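Local coordinates for protein alternansucrase (PDB 6HVG) that belongs to glycosyl hydrolase family 70 and combines a TIM-barrel-type domain with repeats of the choline-binding type, at residues Lys852-Ile855 with Lys856-Gly860; Asn901-Asp904 with Tyr905-Gln908; Met932-Ala935 with His936-Gln939; Tyr955-Asp958 with Asp959-Pro962. All coordinates share one frame; numbering follows the deposited sequence.

The four contacts are local turns and a helix end in one corner of the family 70 region, gathered round an antiparallel sheet that probably corresponds to domain C of this family. Interactions 1 and 2, with centres about 12 Å apart, touch where Tyr-857 CD1 packs on Asn-907 O at 3.4 Å. Interactions 2 and 3, also about 12 Å apart between centres, meet through Lys-906: its O probably accepts a hydrogen bond from Gln-939 NE2 (2.7 Å), and its NZ probably gives one to Ala-935 O (2.8 Å). Interaction 4 stands apart, its nearest atoms about 5 Å from interaction 1. None of the four includes a ligand of the calcium ion.

Interaction 1 (Lys852-Ile855 with Lys856-Gly860); sequences KARI and KYVSG
Ala-853 O receives the amide of Tyr-857 at 2.8 Å from Tyr-857 N. The same oxygen lies near the ring plane at the Tyr-857 edge, on the CD2 side. The bond has the i to i+4 spacing of helix 844-857, on which the contact sits. Ala-853 CB adds an apolar touch to Tyr-857 CD2 at 4.0 Å, while Lys-856 CB lies above one face of the ring, toward its rim. One residue further along, Val-858 N bonds to Arg-854 O at 3.2 Å. Here the side chains cross obliquely: Val-858 CB stands 3.8 Å from Arg-854 CG, and Val-858 CG2 packs on Arg-854 CA. The arginine chain runs out extended with CG anti to the backbone N (chi1 -170°), which offers its methylenes to the valine and carries the guanidinium away to Asp-1041 O. Lys-856 likewise sends NZ off to Asp-1014 O. The charged groups of Arg-854 and Lys-856 thus donate to backbone carbonyls elsewhere in the chain, and the contact itself rests on main-chain hydrogen bonds and hydrocarbon: at this helix end the two residues contribute their stems to local packing and direct their polar ends to the end of helix 1038-1041 and to the loop of Asp-1014.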
loop_
_atom_site.group_PDB
_atom_site.type_symbol
_atom_site.label_atom_id
_atom_site.label_comp_id
_atom_site.label_asym_id
_atom_site.label_seq_id
_atom_site.Cartn_x
_atom_site.Cartn_y
_atom_site.Cartn_z
ATOM N N LYS A 852 -14.497 -30.396 16.778
ATOM C CA LYS A 852 -15.118 -31.298 17.771
ATOM C C LYS A 852 -14.211 -32.465 18.141
ATOM O O LYS A 852 -14.161 -32.894 19.308
ATOM C CB LYS A 852 -16.464 -31.803 17.263
ATOM C CG LYS A 852 -17.519 -30.715 17.243
ATOM C CD LYS A 852 -18.888 -31.191 16.782
ATOM C CE LYS A 852 -18.997 -31.153 15.270
ATOM N NZ LYS A 852 -20.340 -31.517 14.734
ATOM N N ALA A 853 -13.483 -32.960 17.146
ATOM C CA ALA A 853 -12.489 -34.010 17.352
ATOM C C ALA A 853 -11.349 -33.510 18.233
ATOM O O ALA A 853 -10.752 -34.283 19.000
ATOM C CB ALA A 853 -11.941 -34.478 16.012
ATOM N N ARG A 854 -11.038 -32.218 18.126
ATOM C CA ARG A 854 -9.964 -31.632 18.913
ATOM C C ARG A 854 -10.301 -31.694 20.398
ATOM O O ARG A 854 -9.430 -31.960 21.222
ATOM C CB ARG A 854 -9.684 -30.198 18.475
ATOM C CG ARG A 854 -8.421 -29.575 19.070
ATOM C CD ARG A 854 -8.196 -28.134 18.581
ATOM N NE ARG A 854 -6.891 -27.621 19.007
ATOM C CZ ARG A 854 -6.651 -26.980 20.155
ATOM N NH1 ARG A 854 -7.624 -26.713 21.031
ATOM N NH2 ARG A 854 -5.424 -26.584 20.444
ATOM N N ILE A 855 -11.564 -31.457 20.740
ATOM C CA ILE A 855 -12.009 -31.545 22.122
ATOM C C ILE A 855 -11.864 -32.988 22.663
ATOM O O ILE A 855 -11.436 -33.181 23.791
ATOM C CB ILE A 855 -13.491 -31.119 22.224
ATOM C CG1 ILE A 855 -13.657 -29.650 21.824
ATOM C CG2 ILE A 855 -14.039 -31.413 23.623
ATOM C CD1 ILE A 855 -15.092 -29.182 21.672
ATOM N N LYS A 856 -12.265 -33.977 21.857
ATOM C CA LYS A 856 -12.276 -35.393 22.245
ATOM C C LYS A 856 -10.897 -36.045 22.299
ATOM O O LYS A 856 -10.613 -36.837 23.204
ATOM C CB LYS A 856 -13.111 -36.205 21.249
ATOM C CG LYS A 856 -14.606 -36.228 21.502
ATOM C CD LYS A 856 -15.322 -37.039 20.428
ATOM C CE LYS A 856 -16.503 -37.818 20.981
ATOM N NZ LYS A 856 -17.556 -36.939 21.550
ATOM N N TYR A 857 -10.059 -35.765 21.301
ATOM C CA TYR A 857 -8.858 -36.569 21.110
ATOM C C TYR A 857 -7.513 -35.853 21.247
ATOM O O TYR A 857 -6.503 -36.498 21.518
ATOM C CB TYR A 857 -8.892 -37.239 19.742
ATOM C CG TYR A 857 -10.180 -37.957 19.406
ATOM C CD1 TYR A 857 -10.394 -39.270 19.813
ATOM C CD2 TYR A 857 -11.160 -37.340 18.667
ATOM C CE1 TYR A 857 -11.552 -39.939 19.469
ATOM C CE2 TYR A 857 -12.325 -37.992 18.341
ATOM C CZ TYR A 857 -12.516 -39.306 18.733
ATOM O OH TYR A 857 -13.683 -39.954 18.434
ATOM N N VAL A 858 -7.467 -34.535 21.059
ATOM C CA VAL A 858 -6.186 -33.847 20.933
ATOM C C VAL A 858 -5.538 -33.544 22.280
ATOM O O VAL A 858 -5.907 -32.601 22.963
ATOM C CB VAL A 858 -6.314 -32.597 20.071
ATOM C CG1 VAL A 858 -5.014 -31.811 20.044
ATOM C CG2 VAL A 858 -6.707 -33.004 18.656
ATOM N N SER A 859 -4.575 -34.383 22.660
ATOM C CA SER A 859 -3.724 -34.128 23.825
ATOM C C SER A 859 -2.453 -34.949 23.742
ATOM O O SER A 859 -2.319 -35.786 22.849
ATOM C CB SER A 859 -4.449 -34.435 25.134
ATOM O OG SER A 859 -3.713 -33.902 26.243
ATOM N N GLY A 860 -1.535 -34.715 24.679
ATOM C CA GLY A 860 -0.284 -35.432 24.735
ATOM C C GLY A 860 0.754 -34.914 23.778
ATOM O O GLY A 860 0.574 -33.904 23.100
#

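Interaction 2 (Asn901-Asp904 with Tyr905-Gln908); sequences NSQD and YKNQ
Ser-902 O and Tyr-905 meet in a loop joining antiparallel strands 881-885 and 910-915, where two overlapping turns, each closed by a bond from an amide to the carbonyl three residues back, fold the chain compactly. The firm side is built on the tyrosine. Its CG sits between the backbone N and the carbonyl carbon (chi1 75°), and this swings the buried ring back over the preceding residues until Ser-902 O lies in plane at its edge, 3.4 Å from Tyr-905 CD1. Thr-898 OG1 is hydrogen-bonded to that oxygen, and Ile-890, earlier in the same loop, touches the ring. Further along the turn, the Gln-908 chain, extended beyond CG, passes Asp-904 O, with CG at 3.3 Å from that oxygen. The outer side is looser. Gln-903, exposed, runs beside Tyr-905 in the same direction with its amide turned 65° from the ring, and the approach is no closer than 4.0 Å, from Gln-903 NE2 to Tyr-905 OH and from Gln-903 OE1 to Tyr-905 CE1. The carboxylate of Asp-904, also exposed, leads away from the turn. The first turn is closed by Lys-906 N to Gln-903 O, 3.1 Å, nearly straight at 167°.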
loop_
_atom_site.group_PDB
_atom_site.type_symbol
_atom_site.label_atom_id
_atom_site.label_comp_id
_atom_site.label_asym_id
_atom_site.label_seq_id
_atom_site.Cartn_x
_atom_site.Cartn_y
_atom_site.Cartn_z
ATOM N N ASN A 901 -0.812 -43.356 36.085
ATOM C CA ASN A 901 -1.709 -44.503 35.832
ATOM C C ASN A 901 -3.150 -44.162 35.435
ATOM O O ASN A 901 -4.066 -44.961 35.635
ATOM C CB ASN A 901 -1.706 -45.482 37.015
ATOM C CG ASN A 901 -0.627 -46.540 36.887
ATOM O OD1 ASN A 901 0.405 -46.331 36.243
ATOM N ND2 ASN A 901 -0.892 -47.710 37.458
ATOM N N SER A 902 -3.339 -42.987 34.844
ATOM C CA SER A 902 -4.640 -42.598 34.321
ATOM C C SER A 902 -4.823 -43.304 32.981
ATOM O O SER A 902 -3.856 -43.513 32.260
ATOM C CB SER A 902 -4.733 -41.073 34.174
ATOM O OG SER A 902 -3.901 -40.603 33.134
ATOM N N GLN A 903 -6.055 -43.700 32.667
ATOM C CA GLN A 903 -6.324 -44.444 31.437
ATOM C C GLN A 903 -6.903 -43.586 30.322
ATOM O O GLN A 903 -7.112 -44.089 29.221
ATOM C CB GLN A 903 -7.225 -45.649 31.724
ATOM C CG GLN A 903 -6.502 -46.722 32.530
ATOM C CD GLN A 903 -5.308 -47.320 31.798
ATOM O OE1 GLN A 903 -4.194 -47.335 32.325
ATOM N NE2 GLN A 903 -5.534 -47.818 30.580
ATOM N N ASP A 904 -7.101 -42.290 30.584
ATOM C CA ASP A 904 -7.711 -41.368 29.619
ATOM C C ASP A 904 -7.067 -41.453 28.244
ATOM O O ASP A 904 -7.748 -41.332 27.238
ATOM C CB ASP A 904 -7.629 -39.919 30.113
ATOM C CG ASP A 904 -8.462 -39.663 31.372
ATOM O OD1 ASP A 904 -8.737 -40.618 32.124
ATOM O OD2 ASP A 904 -8.827 -38.491 31.622
ATOM N N TYR A 905 -5.757 -41.661 28.210
ATOM C CA TYR A 905 -4.998 -41.708 26.957
ATOM C C TYR A 905 -5.446 -42.728 25.917
ATOM O O TYR A 905 -5.294 -42.479 24.712
ATOM C CB TYR A 905 -3.505 -41.934 27.241
ATOM C CG TYR A 905 -3.114 -43.345 27.642
ATOM C CD1 TYR A 905 -3.110 -43.733 28.978
ATOM C CD2 TYR A 905 -2.729 -44.273 26.697
ATOM C CE1 TYR A 905 -2.739 -45.007 29.367
ATOM C CE2 TYR A 905 -2.351 -45.559 27.073
ATOM C CZ TYR A 905 -2.358 -45.923 28.411
ATOM O OH TYR A 905 -1.981 -47.191 28.806
ATOM N N LYS A 906 -5.953 -43.876 26.360
ATOM C CA LYS A 906 -6.188 -45.002 25.451
ATOM C C LYS A 906 -7.149 -44.674 24.304
ATOM O O LYS A 906 -6.929 -45.113 23.169
ATOM C CB LYS A 906 -6.643 -46.268 26.209
ATOM C CG LYS A 906 -5.551 -47.334 26.362
ATOM C CD LYS A 906 -5.405 -48.174 25.087
ATOM C CE LYS A 906 -4.569 -49.443 25.238
ATOM N NZ LYS A 906 -3.100 -49.207 25.284
ATOM N N ASN A 907 -8.195 -43.897 24.587
ATOM C CA ASN A 907 -9.156 -43.520 23.554
ATOM C C ASN A 907 -8.953 -42.124 22.989
ATOM O O ASN A 907 -9.818 -41.601 22.287
ATOM C CB ASN A 907 -10.565 -43.722 24.094
ATOM C CG ASN A 907 -10.814 -45.166 24.499
ATOM O OD1 ASN A 907 -10.998 -45.460 25.682
ATOM N ND2 ASN A 907 -10.768 -46.079 23.530
ATOM N N GLN A 908 -7.798 -41.544 23.280
ATOM C CA GLN A 908 -7.440 -40.201 22.821
ATOM C C GLN A 908 -6.314 -40.336 21.766
ATOM O O GLN A 908 -5.935 -41.454 21.405
ATOM C CB GLN A 908 -6.992 -39.344 24.007
ATOM C CG GLN A 908 -8.103 -38.984 24.946
ATOM C CD GLN A 908 -7.652 -38.187 26.149
ATOM O OE1 GLN A 908 -6.478 -37.888 26.320
ATOM N NE2 GLN A 908 -8.612 -37.810 26.984
#

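Interaction 3 (Met932-Ala935 with His936-Gln939); sequences MGKA and HKNQ
Met-932 O and Ala-935 CB both approach His-936 CD2, at 3.5 and 3.9 Å respectively, while Ala-935 O lies over one face of the imidazole. A chi1 of -62°, with CG beside the backbone N, tucks the ring back against this chain. Its rotation is then fixed at the nitrogens. ND1 donates to Gln-939 OE1 at 2.8 Å, the acceptor tilted 21° from the ring plane, and NE2 bonds to Phe-886 O. Because Gln-939 NE2 is itself engaged by Lys-906 O, the amide has reason to keep OE1 toward the histidine; with acceptors at both nitrogens, the imidazole may well lean toward its protonated form. Lys-937 behaves differently: its chain, extended beyond CG, lies across Lys-934 O, with CG 3.5 Å from that oxygen, and Lys-937 CE reaches Lys-934 CB at 4.1 Å. Two successive beta turns share His-936. The first, of type I, is closed by His-936 N to Gly-933 O at 2.9 Å; the second, of type II, runs to Gln-939. Together they carry the chain from strand 927-931 into strand 940-947, beside the loop holding Tyr-905, on which Ala-935 packs.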
loop_
_atom_site.group_PDB
_atom_site.type_symbol
_atom_site.label_atom_id
_atom_site.label_comp_id
_atom_site.label_asym_id
_atom_site.label_seq_id
_atom_site.Cartn_x
_atom_site.Cartn_y
_atom_site.Cartn_z
ATOM N N MET A 932 1.247 -44.255 15.583
ATOM C CA MET A 932 0.308 -43.873 16.631
ATOM C C MET A 932 0.863 -44.095 18.035
ATOM O O MET A 932 0.301 -43.593 18.995
ATOM C CB MET A 932 -0.976 -44.689 16.501
ATOM C CG MET A 932 -1.788 -44.404 15.246
ATOM S SD MET A 932 -2.514 -42.756 15.266
ATOM C CE MET A 932 -1.449 -41.941 14.149
ATOM N N GLY A 933 1.904 -44.917 18.147
ATOM C CA GLY A 933 2.668 -45.034 19.373
ATOM C C GLY A 933 2.471 -46.332 20.119
ATOM O O GLY A 933 1.450 -46.977 20.006
ATOM N N LYS A 934 3.454 -46.678 20.933
ATOM C CA LYS A 934 3.469 -47.917 21.720
ATOM C C LYS A 934 2.487 -47.907 22.900
ATOM O O LYS A 934 2.326 -48.910 23.595
ATOM C CB LYS A 934 4.909 -48.188 22.192
ATOM C CG LYS A 934 5.886 -48.285 21.014
ATOM C CD LYS A 934 6.909 -49.412 21.108
ATOM C CE LYS A 934 7.322 -49.938 19.731
ATOM N NZ LYS A 934 8.076 -48.913 18.953
ATOM N N ALA A 935 1.852 -46.764 23.141
ATOM C CA ALA A 935 0.685 -46.691 24.014
ATOM C C ALA A 935 -0.597 -47.141 23.318
ATOM O O ALA A 935 -1.620 -47.242 23.964
ATOM C CB ALA A 935 0.532 -45.279 24.558
ATOM N N HIS A 936 -0.540 -47.420 22.017
ATOM C CA HIS A 936 -1.710 -47.862 21.264
ATOM C C HIS A 936 -1.449 -49.112 20.435
ATOM O O HIS A 936 -1.789 -49.142 19.253
ATOM C CB HIS A 936 -2.182 -46.737 20.347
ATOM C CG HIS A 936 -2.604 -45.515 21.084
ATOM N ND1 HIS A 936 -3.914 -45.281 21.424
ATOM C CD2 HIS A 936 -1.894 -44.473 21.564
ATOM C CE1 HIS A 936 -3.994 -44.139 22.080
ATOM N NE2 HIS A 936 -2.784 -43.625 22.170
ATOM N N LYS A 937 -0.875 -50.141 21.068
ATOM C CA LYS A 937 -0.620 -51.404 20.386
ATOM C C LYS A 937 -1.937 -52.100 20.126
ATOM O O LYS A 937 -2.834 -52.096 20.975
ATOM C CB LYS A 937 0.289 -52.330 21.206
ATOM C CG LYS A 937 1.589 -51.711 21.676
ATOM C CD LYS A 937 2.456 -52.701 22.438
ATOM C CE LYS A 937 3.808 -52.092 22.778
ATOM N NZ LYS A 937 4.512 -52.815 23.861
ATOM N N ASN A 938 -2.050 -52.678 18.924
ATOM C CA ASN A 938 -3.179 -53.557 18.540
ATOM C C ASN A 938 -4.580 -52.916 18.567
ATOM O O ASN A 938 -5.584 -53.584 18.413
ATOM C CB ASN A 938 -3.140 -54.818 19.398
ATOM C CG ASN A 938 -1.799 -55.538 19.286
ATOM O OD1 ASN A 938 -1.090 -55.710 20.282
ATOM N ND2 ASN A 938 -1.419 -55.903 18.065
ATOM N N GLN A 939 -4.619 -51.600 18.690
ATOM C CA GLN A 939 -5.859 -50.859 18.823
ATOM C C GLN A 939 -6.555 -50.637 17.474
ATOM O O GLN A 939 -5.906 -50.510 16.442
ATOM C CB GLN A 939 -5.556 -49.501 19.453
ATOM C CG GLN A 939 -6.782 -48.692 19.813
ATOM C CD GLN A 939 -6.533 -47.768 20.981
ATOM O OE1 GLN A 939 -5.410 -47.649 21.478
ATOM N NE2 GLN A 939 -7.588 -47.108 21.430
#

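Interaction 4 (Tyr955-Asp958 with Asp959-Pro962); sequences YDSD and DKAP
Two weak main-chain bonds wind the backbone into a short turn, Lys-960 N to Ser-957 O at 3.5 Å and Ala-961 N to Asp-958 O at 3.4 Å, each linking residues three apart. The turn brings Ala-961 and Pro-962 back over the ring of Tyr-955. Pro-962 CD stands 4.0 Å from the ring centroid and 16° off the normal, a CH-pi contact displaced toward the hydroxyl end, with the two side chains crossing at about a right angle. Ala-961 CA makes a second CH-pi contact over the same ring, and its CB reaches Tyr-955 CB at 3.5 Å, so the aromatic residue is packed along its length from CB to CZ. The loop connects strands 952-954 and 962-965, both paired antiparallel with strand 940-947 in the large sheet of this region; at its two ends Tyr-955 bonds by its backbone to Leu-944 and Pro-962 to Ala-943. Polar side chains bridge the outer part of the turn. Lys-960, bent at chi3 (-73°), brings NZ to Asp-956 OD2 at 3.0 Å, a salt bridge on the anti side of that oxygen and 28° out of the carboxylate plane. On its way, Lys-960 CE passes Ser-957 OG at 3.4 Å. That hydroxyl gives its hydrogen to Asp-959 OD1 at 3.3 Å, arriving from above the carboxylate plane. Asp-958 turns elsewhere: OD1 forms a salt bridge with Arg-942 NE and OD2 accepts from Gly-1011 N, which ties the turn to strand 940-947 and to the loop beyond strand 1003-1009.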
loop_
_atom_site.group_PDB
_atom_site.type_symbol
_atom_site.label_atom_id
_atom_site.label_comp_id
_atom_site.label_asym_id
_atom_site.label_seq_id
_atom_site.Cartn_x
_atom_site.Cartn_y
_atom_site.Cartn_z
ATOM N N TYR A 955 -16.752 -38.316 8.837
ATOM C CA TYR A 955 -17.406 -39.389 9.596
ATOM C C TYR A 955 -17.678 -38.918 11.016
ATOM O O TYR A 955 -16.742 -38.651 11.777
ATOM C CB TYR A 955 -16.534 -40.651 9.582
ATOM C CG TYR A 955 -16.256 -41.152 8.181
ATOM C CD1 TYR A 955 -17.261 -41.741 7.424
ATOM C CD2 TYR A 955 -15.003 -41.005 7.598
ATOM C CE1 TYR A 955 -17.034 -42.174 6.124
ATOM C CE2 TYR A 955 -14.767 -41.422 6.293
ATOM C CZ TYR A 955 -15.785 -42.013 5.570
ATOM O OH TYR A 955 -15.560 -42.455 4.301
ATOM N N ASP A 956 -18.956 -38.827 11.371
ATOM C CA ASP A 956 -19.370 -38.170 12.629
ATOM C C ASP A 956 -19.225 -39.064 13.851
ATOM O O ASP A 956 -19.099 -38.558 14.970
ATOM C CB ASP A 956 -20.815 -37.663 12.526
ATOM C CG ASP A 956 -21.065 -36.859 11.252
ATOM O OD1 ASP A 956 -20.150 -36.115 10.831
ATOM O OD2 ASP A 956 -22.152 -36.991 10.651
ATOM N N SER A 957 -19.237 -40.381 13.637
ATOM C CA SER A 957 -19.096 -41.345 14.729
ATOM C C SER A 957 -18.456 -42.668 14.259
ATOM O O SER A 957 -18.288 -42.883 13.062
ATOM C CB SER A 957 -20.471 -41.617 15.307
ATOM O OG SER A 957 -21.369 -42.011 14.282
ATOM N N ASP A 958 -18.129 -43.559 15.194
ATOM C CA ASP A 958 -17.371 -44.771 14.883
ATOM C C ASP A 958 -18.100 -45.720 13.925
ATOM O O ASP A 958 -17.467 -46.363 13.077
ATOM C CB ASP A 958 -17.037 -45.531 16.166
ATOM C CG ASP A 958 -16.071 -44.799 17.065
ATOM O OD1 ASP A 958 -15.344 -43.917 16.567
ATOM O OD2 ASP A 958 -16.015 -45.125 18.278
ATOM N N ASP A 959 -19.415 -45.847 14.082
ATOM C CA ASP A 959 -20.205 -46.828 13.296
ATOM C C ASP A 959 -20.214 -46.534 11.798
ATOM O O ASP A 959 -20.207 -47.447 10.985
ATOM C CB ASP A 959 -21.645 -46.932 13.819
ATOM C CG ASP A 959 -22.179 -45.621 14.306
ATOM O OD1 ASP A 959 -21.585 -45.105 15.264
ATOM O OD2 ASP A 959 -23.196 -45.127 13.778
ATOM N N LYS A 960 -20.215 -45.251 11.446
ATOM C CA LYS A 960 -20.336 -44.851 10.040
ATOM C C LYS A 960 -19.010 -44.882 9.271
ATOM O O LYS A 960 -18.989 -44.701 8.052
ATOM C CB LYS A 960 -21.001 -43.473 9.940
ATOM C CG LYS A 960 -22.410 -43.469 10.518
ATOM C CD LYS A 960 -23.155 -42.166 10.320
ATOM C CE LYS A 960 -22.611 -41.063 11.225
ATOM N NZ LYS A 960 -23.322 -39.760 11.107
ATOM N N ALA A 961 -17.901 -45.100 9.975
ATOM C CA ALA A 961 -16.565 -44.970 9.379
ATOM C C ALA A 961 -15.830 -46.295 9.216
ATOM O O ALA A 961 -16.045 -47.230 9.988
ATOM C CB ALA A 961 -15.712 -44.030 10.212
ATOM N N PRO A 962 -14.918 -46.361 8.231
ATOM C CA PRO A 962 -14.036 -47.497 8.067
ATOM C C PRO A 962 -13.048 -47.571 9.188
ATOM O O PRO A 962 -12.525 -46.556 9.609
ATOM C CB PRO A 962 -13.271 -47.209 6.778
ATOM C CG PRO A 962 -13.598 -45.836 6.381
ATOM C CD PRO A 962 -14.770 -45.368 7.161
#